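PDB 2VEC: pirin-like protein YhaK from Escherichia coli, which is a monomeric cytoplasmic bicupin of the pirin family, without quercetin 2,3-dioxygenase activity, whose reactive cysteine suggests a role in sensing oxidative stress. Local coordinates for residues N89-G94 against L135-L140; L41-T46 against L66-L71; R203-S208 against G230-D235. All coordinates share one frame; numbering follows the deposited sequence.

Contact 1 (N89-G94 against L135-L140); sequences NVILDG and LTRMQL
Asn89 and Gln139 lie side by side at the packed end of this strand pair, their amide planes 27° apart, and Gln139 NE2 donates to Asn89 OD1 over 2.9 Å. Gln139 NE2 also lies above one face of the Arg137 guanidinium, toward its rim. Arg137 in turn reaches Glu126 and Asn67 with its nitrogens, and Gln139 OE1 accepts from Trp141 and Asn67, so the Arg137 nitrogens and the Gln139 amide are held by several bonds. Next along, Ile91 touches Arg137 through CD1 to CB at 3.8 Å and Leu135 through CG2 to CD1, also at 3.8 Å. Val90 and Met138 share the reverse face; Leu92, at the bulge, points toward the partner strand and brings CD1 to 4.2 Å from Met138 CB and near Thr136 CG2. Both strands belong to the six-stranded antiparallel sheet of the N-terminal cupin: Val90 and Met138 form a hydrogen-bonded pair, and a classic beta bulge follows, in which Thr136 O accepts from Leu92 N at 2.9 Å and from Asp93 N at 3.1 Å. Beyond the bulge the contact opens toward solvent. Asp93 has CG anti to its own N (chi1 -176°), which carries the carboxylate out past the strand; a water links it to Thr136, donating to Asp93 OD2 and, at 2.7 Å, to Thr136 OG1. That hydroxyl also bonds to Leu41 O.

Contact 2 (L41-T46 against L66-L71); sequences LQARYT and LNQEVL
The Tyr45 ring lies against Gln68, whose CB sits over one face, 4.0 Å from the ring centroid and displaced toward the rim. Tyr45 CG falls between the backbone N and the carbonyl carbon (chi1 52°), which puts the ring over Gln68. Leu66 runs alongside the ring, pointing the same way, and its CD2 touches Tyr45 CE2 at 3.9 Å. Only CB of Gln68 lies on the ring; the extended chain beyond it leads off toward Ala43 O, its amide plane turned 37° from the ring. A water joins the two polar ends: it accepts from Tyr45 OH and donates to Gln68 OE1 at 2.7 Å. The other end of the amide, NE2, donates to Ala43 O at 2.9 Å from above the carbonyl plane, and also to Trp40 O, so the group is gripped at both ends and its rotation is fixed.

Arg44 and Glu69 meet more loosely. Glu69 bends back at its second torsion, chi2 -67°, and OE1 lies near the plane of the Arg44 guanidinium, at its edge; the salt bridge from Arg44 NH2 to Glu69 OE1 is long, 3.9 Å, with carboxylate and guanidinium almost perpendicular. Glu69 OE2 takes a bond from a second water, which also joins Thr46 OG1. Val70, by contrast, points at the 41-46 segment: its CG2 rests on Leu41 O at 3.4 Å and on the aliphatic part of Arg44, burying Val70 N without a partner.

Tyr45 and Gln68 exchange two backbone hydrogen bonds, and Thr46 faces Asn67 as the adjoining non-hydrogen-bonded pair. Strand 45-48 is the outermost within the chain on its side of the six-stranded antiparallel sheet in the N-terminal half of a bicupin.

Contact 3 (R203-S208 against G230-D235); sequences RAYLQS and GAFIRD
Leu206 and Ile233 meet at their ends on one face of this ladder, CD1 to CD1 at 3.5 Å, with Ala204 beside them; on the other face an edge of the Tyr205 ring points at the face of Phe232. This is an antiparallel pair in the C-terminal cupin, with 230-234 the outermost strand of its sheet. Tyr205 CD1 stands over the centre of the Phe232 ring, 3.5 Å from CE2, with the planes at 61°: a T-shaped stack. Phe49 packs against both rings. The two backbones are tied by Ala204 with Ile233 and by Leu206 with Ala231, each pair exchanging two hydrogen bonds.

Away from this core the Tyr205 hydroxyl comes close to Gly230, OH to CA at 3.2 Å, where glycine has no side chain to obstruct it, and donates to Gln207 OE1 at 2.7 Å. At the far end Arg203 slants across Phe232, its CD 3.9 Å from ring atom CD1, and bends at its third torsion; Arg234 CD lies over one face of the Arg203 guanidinium, 3.3 Å from Arg203 NH1. Arg203 NH2 and Arg234 NH1 approach to 3.3 Å without bonding, but each arginine has its own carboxylate: Arg203 bridges to the C-terminal Val256 and forms a cation-pi contact with Tyr52. For Arg234, the salt bridge runs from NH2 to the syn side of Asp235 OD1, 3.1 Å away.

Contacts 1 and 2 share one sheet, since strands 63-71 and 135-143 are neighbours; their centres are about 8 Å apart. Arg137 NH1 meets Asn67 OD1 at 2.7 Å and Thr136 OG1 meets Leu41 O at 2.7 Å, both probable hydrogen bonds. Contact 3 belongs to the other cupin, its centre about 20 Å from contact 1 and 19 Å from contact 2. The domains meet through packing: Leu66 CD2 lies 3.8 Å from Gln207 CD, and Met138 CE 4.2 Å from Gln207 CG. The oxidised cysteine, Cys145, follows shortly after strand 135-143 of contact 1, and the Cys33-Cys227 disulfide ties the chain ahead of contact 2 to that just before Gly230 of contact 3.

Contact 1 (N89-G94 against L135-L140)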
loop_
_atom_site.group_PDB
_atom_site.type_symbol
_atom_site.label_atom_id
_atom_site.label_comp_id
_atom_site.label_asym_id
_atom_site.label_seq_id
_atom_site.Cartn_x
_atom_site.Cartn_y
_atom_site.Cartn_z
ATOM N N ASN A 89 -6.105 0.557 2.302
ATOM C CA ASN A 89 -6.349 1.582 1.313
ATOM C C ASN A 89 -5.571 2.844 1.660
ATOM O O ASN A 89 -5.538 3.278 2.831
ATOM C CB ASN A 89 -7.868 1.936 1.233
ATOM C CG ASN A 89 -8.720 0.752 0.725
ATOM O OD1 ASN A 89 -8.249 -0.069 -0.057
ATOM N ND2 ASN A 89 -9.918 0.612 1.245
ATOM N N VAL A 90 -4.960 3.439 0.654
ATOM C CA VAL A 90 -4.282 4.684 0.817
ATOM C C VAL A 90 -5.032 5.606 -0.126
ATOM O O VAL A 90 -5.022 5.409 -1.346
ATOM C CB VAL A 90 -2.803 4.562 0.406
ATOM C CG1 VAL A 90 -2.077 5.939 0.471
ATOM C CG2 VAL A 90 -2.106 3.485 1.269
ATOM N N ILE A 91 -5.762 6.538 0.457
ATOM C CA ILE A 91 -6.494 7.525 -0.345
ATOM C C ILE A 91 -5.536 8.569 -0.888
ATOM O O ILE A 91 -4.907 9.302 -0.134
ATOM C CB ILE A 91 -7.592 8.235 0.432
ATOM C CG1 ILE A 91 -8.436 7.235 1.247
ATOM C CG2 ILE A 91 -8.496 9.015 -0.559
ATOM C CD1 ILE A 91 -9.089 6.135 0.411
ATOM N N LEU A 92 -5.473 8.646 -2.209
ATOM C CA LEU A 92 -4.622 9.589 -2.927
ATOM C C LEU A 92 -5.337 10.869 -3.320
ATOM O O LEU A 92 -4.701 11.920 -3.385
ATOM C CB LEU A 92 -4.054 8.916 -4.190
ATOM C CG LEU A 92 -3.232 7.669 -3.824
ATOM C CD1 LEU A 92 -2.849 6.916 -5.118
ATOM C CD2 LEU A 92 -1.966 8.044 -3.023
ATOM N N ASP A 93 -6.631 10.795 -3.626
ATOM C CA ASP A 93 -7.362 12.003 -4.030
ATOM C C ASP A 93 -8.794 11.732 -3.732
ATOM O O ASP A 93 -9.262 10.618 -3.937
ATOM C CB ASP A 93 -7.158 12.357 -5.545
ATOM C CG ASP A 93 -7.832 13.676 -5.977
ATOM O OD1 ASP A 93 -7.687 14.748 -5.314
ATOM O OD2 ASP A 93 -8.448 13.649 -7.080
ATOM N N GLY A 94 -9.474 12.751 -3.212
ATOM C CA GLY A 94 -10.894 12.662 -2.911
ATOM C C GLY A 94 -11.227 12.070 -1.549
ATOM O O GLY A 94 -10.441 12.154 -0.616
ATOM N N LEU A 135 -12.562 10.132 -7.195
ATOM C CA LEU A 135 -11.719 9.514 -6.114
ATOM C C LEU A 135 -10.605 8.579 -6.639
ATOM O O LEU A 135 -10.852 7.752 -7.516
ATOM C CB LEU A 135 -12.592 8.695 -5.150
ATOM C CG LEU A 135 -11.987 7.635 -4.206
ATOM C CD1 LEU A 135 -11.354 8.217 -2.933
ATOM C CD2 LEU A 135 -13.056 6.629 -3.803
ATOM N N THR A 136 -9.385 8.684 -6.082
ATOM C CA THR A 136 -8.264 7.825 -6.466
ATOM C C THR A 136 -7.664 7.176 -5.218
ATOM O O THR A 136 -7.400 7.844 -4.228
ATOM C CB THR A 136 -7.123 8.595 -7.160
ATOM O OG1 THR A 136 -7.629 9.347 -8.266
ATOM C CG2 THR A 136 -6.012 7.598 -7.673
ATOM N N ARG A 137 -7.468 5.875 -5.248
ATOM C CA ARG A 137 -6.925 5.244 -4.069
ATOM C C ARG A 137 -6.127 4.014 -4.436
ATOM O O ARG A 137 -6.445 3.346 -5.418
ATOM C CB ARG A 137 -8.008 4.915 -3.056
ATOM C CG ARG A 137 -9.065 3.951 -3.509
ATOM C CD ARG A 137 -8.787 2.589 -2.941
ATOM N NE ARG A 137 -9.781 1.659 -3.492
ATOM C CZ ARG A 137 -9.548 0.833 -4.501
ATOM N NH1 ARG A 137 -8.349 0.799 -5.066
ATOM N NH2 ARG A 137 -10.514 0.026 -4.917
ATOM N N MET A 138 -5.093 3.747 -3.656
ATOM C CA MET A 138 -4.250 2.575 -3.876
ATOM C C MET A 138 -4.685 1.579 -2.811
ATOM O O MET A 138 -5.125 1.977 -1.726
ATOM C CB MET A 138 -2.797 2.958 -3.734
ATOM C CG MET A 138 -1.836 1.767 -3.732
ATOM S SD MET A 138 -0.142 2.286 -4.065
ATOM C CE MET A 138 -0.220 2.774 -5.803
ATOM N N GLN A 139 -4.653 0.303 -3.153
ATOM C CA GLN A 139 -5.209 -0.736 -2.268
ATOM C C GLN A 139 -4.262 -1.883 -2.306
ATOM O O GLN A 139 -3.798 -2.257 -3.401
ATOM C CB GLN A 139 -6.609 -1.138 -2.764
ATOM C CG GLN A 139 -7.222 -2.287 -1.969
ATOM C CD GLN A 139 -8.615 -2.610 -2.409
ATOM O OE1 GLN A 139 -8.815 -3.510 -3.214
ATOM N NE2 GLN A 139 -9.594 -1.872 -1.900
ATOM N N LEU A 140 -3.926 -2.416 -1.124
ATOM C CA LEU A 140 -3.099 -3.601 -0.978
ATOM C C LEU A 140 -3.971 -4.700 -0.362
ATOM O O LEU A 140 -4.808 -4.384 0.499
ATOM C CB LEU A 140 -1.956 -3.289 0.024
ATOM C CG LEU A 140 -0.701 -2.505 -0.386
ATOM C CD1 LEU A 140 -0.987 -1.169 -1.057
ATOM C CD2 LEU A 140 0.171 -2.285 0.866
HETATM O O HOH W 1 -9.112 11.629 -8.364
#

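Contact 2 (L41-T46 against L66-L71)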
loop_
_atom_site.group_PDB
_atom_site.type_symbol
_atom_site.label_atom_id
_atom_site.label_comp_id
_atom_site.label_asym_id
_atom_site.label_seq_id
_atom_site.Cartn_x
_atom_site.Cartn_y
_atom_site.Cartn_z
ATOM N N LEU A 41 -2.731 10.602 -10.887
ATOM C CA LEU A 41 -3.985 10.447 -10.139
ATOM C C LEU A 41 -5.084 9.846 -11.014
ATOM O O LEU A 41 -6.127 9.435 -10.502
ATOM C CB LEU A 41 -4.464 11.784 -9.522
ATOM C CG LEU A 41 -3.752 12.310 -8.270
ATOM C CD1 LEU A 41 -4.339 13.699 -7.838
ATOM C CD2 LEU A 41 -3.770 11.313 -7.119
ATOM N N GLN A 42 -4.869 9.821 -12.328
ATOM C CA GLN A 42 -5.806 9.168 -13.237
ATOM C C GLN A 42 -5.409 7.737 -13.568
ATOM O O GLN A 42 -6.134 7.044 -14.272
ATOM C CB GLN A 42 -5.992 9.982 -14.523
ATOM C CG GLN A 42 -6.823 11.216 -14.282
ATOM C CD GLN A 42 -6.054 12.284 -13.520
ATOM O OE1 GLN A 42 -4.873 12.528 -13.798
ATOM N NE2 GLN A 42 -6.721 12.932 -12.552
ATOM N N ALA A 43 -4.265 7.275 -13.067
ATOM C CA ALA A 43 -3.805 5.947 -13.470
ATOM C C ALA A 43 -4.668 4.864 -12.792
ATOM O O ALA A 43 -5.123 5.046 -11.650
ATOM C CB ALA A 43 -2.346 5.764 -13.145
ATOM N N ARG A 44 -4.934 3.776 -13.519
ATOM C CA ARG A 44 -5.708 2.651 -12.978
ATOM C C ARG A 44 -4.974 1.360 -13.361
ATOM O O ARG A 44 -4.718 1.151 -14.550
ATOM C CB ARG A 44 -7.110 2.622 -13.614
ATOM C CG ARG A 44 -8.030 3.764 -13.250
ATOM C CD ARG A 44 -9.298 3.758 -14.164
ATOM N NE ARG A 44 -10.006 2.485 -13.958
ATOM C CZ ARG A 44 -10.302 1.596 -14.907
ATOM N NH1 ARG A 44 -9.997 1.821 -16.185
ATOM N NH2 ARG A 44 -10.928 0.470 -14.566
ATOM N N TYR A 45 -4.644 0.505 -12.383
ATOM C CA TYR A 45 -3.936 -0.732 -12.646
ATOM C C TYR A 45 -4.109 -1.688 -11.484
ATOM O O TYR A 45 -4.362 -1.230 -10.371
ATOM C CB TYR A 45 -2.438 -0.481 -12.876
ATOM C CG TYR A 45 -1.716 0.337 -11.807
ATOM C CD1 TYR A 45 -1.617 1.721 -11.902
ATOM C CD2 TYR A 45 -1.082 -0.294 -10.736
ATOM C CE1 TYR A 45 -0.915 2.453 -10.914
ATOM C CE2 TYR A 45 -0.343 0.428 -9.746
ATOM C CZ TYR A 45 -0.302 1.807 -9.836
ATOM O OH TYR A 45 0.396 2.525 -8.886
ATOM N N THR A 46 -3.996 -2.995 -11.752
ATOM C CA THR A 46 -4.048 -4.033 -10.705
ATOM C C THR A 46 -2.938 -5.094 -10.861
ATOM O O THR A 46 -2.872 -5.741 -11.924
ATOM C CB THR A 46 -5.404 -4.796 -10.756
ATOM O OG1 THR A 46 -6.487 -3.848 -10.742
ATOM C CG2 THR A 46 -5.529 -5.737 -9.563
ATOM N N LEU A 66 -1.924 -5.458 -5.481
ATOM C CA LEU A 66 -1.711 -4.023 -5.287
ATOM C C LEU A 66 -2.405 -3.332 -6.445
ATOM O O LEU A 66 -2.170 -3.636 -7.646
ATOM C CB LEU A 66 -0.215 -3.645 -5.202
ATOM C CG LEU A 66 -0.049 -2.113 -4.945
ATOM C CD1 LEU A 66 1.101 -1.811 -4.069
ATOM C CD2 LEU A 66 -0.002 -1.308 -6.269
ATOM N N ASN A 67 -3.326 -2.451 -6.117
ATOM C CA ASN A 67 -4.056 -1.799 -7.192
ATOM C C ASN A 67 -4.199 -0.320 -6.996
ATOM O O ASN A 67 -3.992 0.185 -5.886
ATOM C CB ASN A 67 -5.386 -2.508 -7.491
ATOM C CG ASN A 67 -6.468 -2.225 -6.492
ATOM O OD1 ASN A 67 -6.931 -1.096 -6.342
ATOM N ND2 ASN A 67 -6.955 -3.292 -5.855
ATOM N N GLN A 68 -4.474 0.379 -8.080
ATOM C CA GLN A 68 -4.859 1.769 -7.987
ATOM C C GLN A 68 -6.098 1.923 -8.828
ATOM O O GLN A 68 -6.141 1.461 -9.968
ATOM C CB GLN A 68 -3.769 2.717 -8.472
ATOM C CG GLN A 68 -4.297 4.174 -8.562
ATOM C CD GLN A 68 -3.193 5.199 -8.686
ATOM O OE1 GLN A 68 -2.219 5.171 -7.905
ATOM N NE2 GLN A 68 -3.331 6.122 -9.653
ATOM N N GLU A 69 -7.132 2.516 -8.247
ATOM C CA GLU A 69 -8.413 2.640 -8.926
ATOM C C GLU A 69 -8.903 4.063 -8.827
ATOM O O GLU A 69 -8.530 4.793 -7.899
ATOM C CB GLU A 69 -9.430 1.669 -8.327
ATOM C CG GLU A 69 -9.126 0.181 -8.687
ATOM C CD GLU A 69 -9.299 -0.093 -10.188
ATOM O OE1 GLU A 69 -10.396 0.237 -10.740
ATOM O OE2 GLU A 69 -8.342 -0.612 -10.821
ATOM N N VAL A 70 -9.701 4.458 -9.814
ATOM C CA VAL A 70 -10.315 5.778 -9.853
ATOM C C VAL A 70 -11.821 5.559 -9.945
ATOM O O VAL A 70 -12.276 4.886 -10.862
ATOM C CB VAL A 70 -9.793 6.598 -11.072
ATOM C CG1 VAL A 70 -10.513 7.946 -11.212
ATOM C CG2 VAL A 70 -8.265 6.814 -10.990
ATOM N N LEU A 71 -12.578 6.119 -8.997
ATOM C CA LEU A 71 -14.051 6.151 -9.041
ATOM C C LEU A 71 -14.557 7.535 -9.449
ATOM O O LEU A 71 -14.140 8.539 -8.861
ATOM C CB LEU A 71 -14.628 5.810 -7.658
ATOM C CG LEU A 71 -14.889 4.366 -7.216
ATOM C CD1 LEU A 71 -15.367 4.373 -5.763
ATOM C CD2 LEU A 71 -15.942 3.679 -8.084
HETATM O O HOH W 2 0.216 5.152 -9.113
HETATM O O HOH W 3 -7.430 -2.087 -12.794
#

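Contact 3 (R203-S208 against G230-D235)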
loop_
_atom_site.group_PDB
_atom_site.type_symbol
_atom_site.label_atom_id
_atom_site.label_comp_id
_atom_site.label_asym_id
_atom_site.label_seq_id
_atom_site.Cartn_x
_atom_site.Cartn_y
_atom_site.Cartn_z
ATOM N N ARG A 203 12.050 -10.587 2.111
ATOM C CA ARG A 203 11.461 -10.160 0.828
ATOM C C ARG A 203 11.003 -8.708 0.996
ATOM O O ARG A 203 10.452 -8.340 2.031
ATOM C CB ARG A 203 10.278 -11.075 0.476
ATOM C CG ARG A 203 9.757 -10.910 -0.990
ATOM C CD ARG A 203 8.512 -11.816 -1.313
ATOM N NE ARG A 203 8.881 -13.224 -1.108
ATOM C CZ ARG A 203 9.537 -14.022 -1.934
ATOM N NH1 ARG A 203 9.902 -13.624 -3.149
ATOM N NH2 ARG A 203 9.805 -15.267 -1.541
ATOM N N ALA A 204 11.224 -7.882 -0.019
ATOM C CA ALA A 204 10.663 -6.527 -0.000
ATOM C C ALA A 204 9.958 -6.291 -1.311
ATOM O O ALA A 204 10.354 -6.869 -2.370
ATOM C CB ALA A 204 11.750 -5.533 0.146
ATOM N N TYR A 205 8.945 -5.444 -1.272
ATOM C CA TYR A 205 8.333 -5.015 -2.508
ATOM C C TYR A 205 8.406 -3.493 -2.514
ATOM O O TYR A 205 8.037 -2.817 -1.518
ATOM C CB TYR A 205 6.870 -5.468 -2.558
ATOM C CG TYR A 205 6.153 -5.026 -3.817
ATOM C CD1 TYR A 205 6.295 -5.757 -4.974
ATOM C CD2 TYR A 205 5.310 -3.912 -3.817
ATOM C CE1 TYR A 205 5.655 -5.360 -6.177
ATOM C CE2 TYR A 205 4.623 -3.541 -4.989
ATOM C CZ TYR A 205 4.837 -4.264 -6.159
ATOM O OH TYR A 205 4.224 -3.903 -7.330
ATOM N N LEU A 206 8.827 -2.935 -3.659
ATOM C CA LEU A 206 8.863 -1.481 -3.865
ATOM C C LEU A 206 7.765 -1.089 -4.842
ATOM O O LEU A 206 7.612 -1.757 -5.863
ATOM C CB LEU A 206 10.200 -1.085 -4.507
ATOM C CG LEU A 206 11.448 -1.680 -3.839
ATOM C CD1 LEU A 206 12.676 -1.072 -4.506
ATOM C CD2 LEU A 206 11.474 -1.349 -2.347
ATOM N N GLN A 207 7.071 0.038 -4.595
ATOM C CA GLN A 207 6.020 0.502 -5.495
ATOM C C GLN A 207 6.165 1.988 -5.733
ATOM O O GLN A 207 6.255 2.759 -4.781
ATOM C CB GLN A 207 4.606 0.170 -4.942
ATOM C CG GLN A 207 3.465 0.685 -5.858
ATOM C CD GLN A 207 3.497 -0.018 -7.220
ATOM O OE1 GLN A 207 3.714 -1.231 -7.274
ATOM N NE2 GLN A 207 3.294 0.719 -8.298
ATOM N N SER A 208 6.189 2.396 -7.000
ATOM C CA SER A 208 6.095 3.803 -7.319
ATOM C C SER A 208 4.610 4.206 -7.251
ATOM O O SER A 208 3.769 3.619 -7.994
ATOM C CB SER A 208 6.664 4.049 -8.724
ATOM O OG SER A 208 6.164 5.304 -9.240
ATOM N N GLY A 230 6.325 -1.645 -10.017
ATOM C CA GLY A 230 6.694 -2.372 -8.776
ATOM C C GLY A 230 7.955 -3.177 -8.961
ATOM O O GLY A 230 8.364 -3.430 -10.104
ATOM N N ALA A 231 8.571 -3.645 -7.860
ATOM C CA ALA A 231 9.712 -4.563 -7.956
ATOM C C ALA A 231 9.804 -5.306 -6.649
ATOM O O ALA A 231 9.777 -4.690 -5.563
ATOM C CB ALA A 231 11.051 -3.815 -8.236
ATOM N N PHE A 232 9.876 -6.633 -6.744
ATOM C CA PHE A 232 10.207 -7.458 -5.571
ATOM C C PHE A 232 11.710 -7.527 -5.482
ATOM O O PHE A 232 12.417 -7.670 -6.514
ATOM C CB PHE A 232 9.656 -8.883 -5.719
ATOM C CG PHE A 232 8.220 -9.015 -5.402
ATOM C CD1 PHE A 232 7.816 -9.219 -4.081
ATOM C CD2 PHE A 232 7.250 -8.927 -6.428
ATOM C CE1 PHE A 232 6.470 -9.361 -3.757
ATOM C CE2 PHE A 232 5.902 -9.069 -6.140
ATOM C CZ PHE A 232 5.485 -9.306 -4.791
ATOM N N ILE A 233 12.206 -7.502 -4.261
ATOM C CA ILE A 233 13.615 -7.598 -3.956
ATOM C C ILE A 233 13.852 -8.673 -2.855
ATOM O O ILE A 233 13.152 -8.688 -1.866
ATOM C CB ILE A 233 14.192 -6.192 -3.567
ATOM C CG1 ILE A 233 14.385 -5.375 -4.874
ATOM C CG2 ILE A 233 15.534 -6.317 -2.914
ATOM C CD1 ILE A 233 14.725 -3.934 -4.685
ATOM N N ARG A 234 14.825 -9.576 -3.060
ATOM C CA ARG A 234 15.039 -10.710 -2.133
ATOM C C ARG A 234 16.328 -10.643 -1.342
ATOM O O ARG A 234 17.357 -10.239 -1.878
ATOM C CB ARG A 234 15.109 -12.032 -2.923
ATOM C CG ARG A 234 13.763 -12.632 -3.266
ATOM C CD ARG A 234 12.995 -13.107 -2.036
ATOM N NE ARG A 234 13.803 -13.891 -1.114
ATOM C CZ ARG A 234 13.783 -15.212 -1.000
ATOM N NH1 ARG A 234 13.023 -15.947 -1.781
ATOM N NH2 ARG A 234 14.561 -15.810 -0.103
ATOM N N ASP A 235 16.262 -11.120 -0.100
ATOM C CA ASP A 235 17.412 -11.347 0.758
ATOM C C ASP A 235 18.337 -10.144 0.914
ATOM O O ASP A 235 19.550 -10.311 0.960
ATOM C CB ASP A 235 18.240 -12.551 0.260
ATOM C CG ASP A 235 17.477 -13.854 0.327
ATOM O OD1 ASP A 235 16.632 -14.003 1.241
ATOM O OD2 ASP A 235 17.719 -14.722 -0.545
#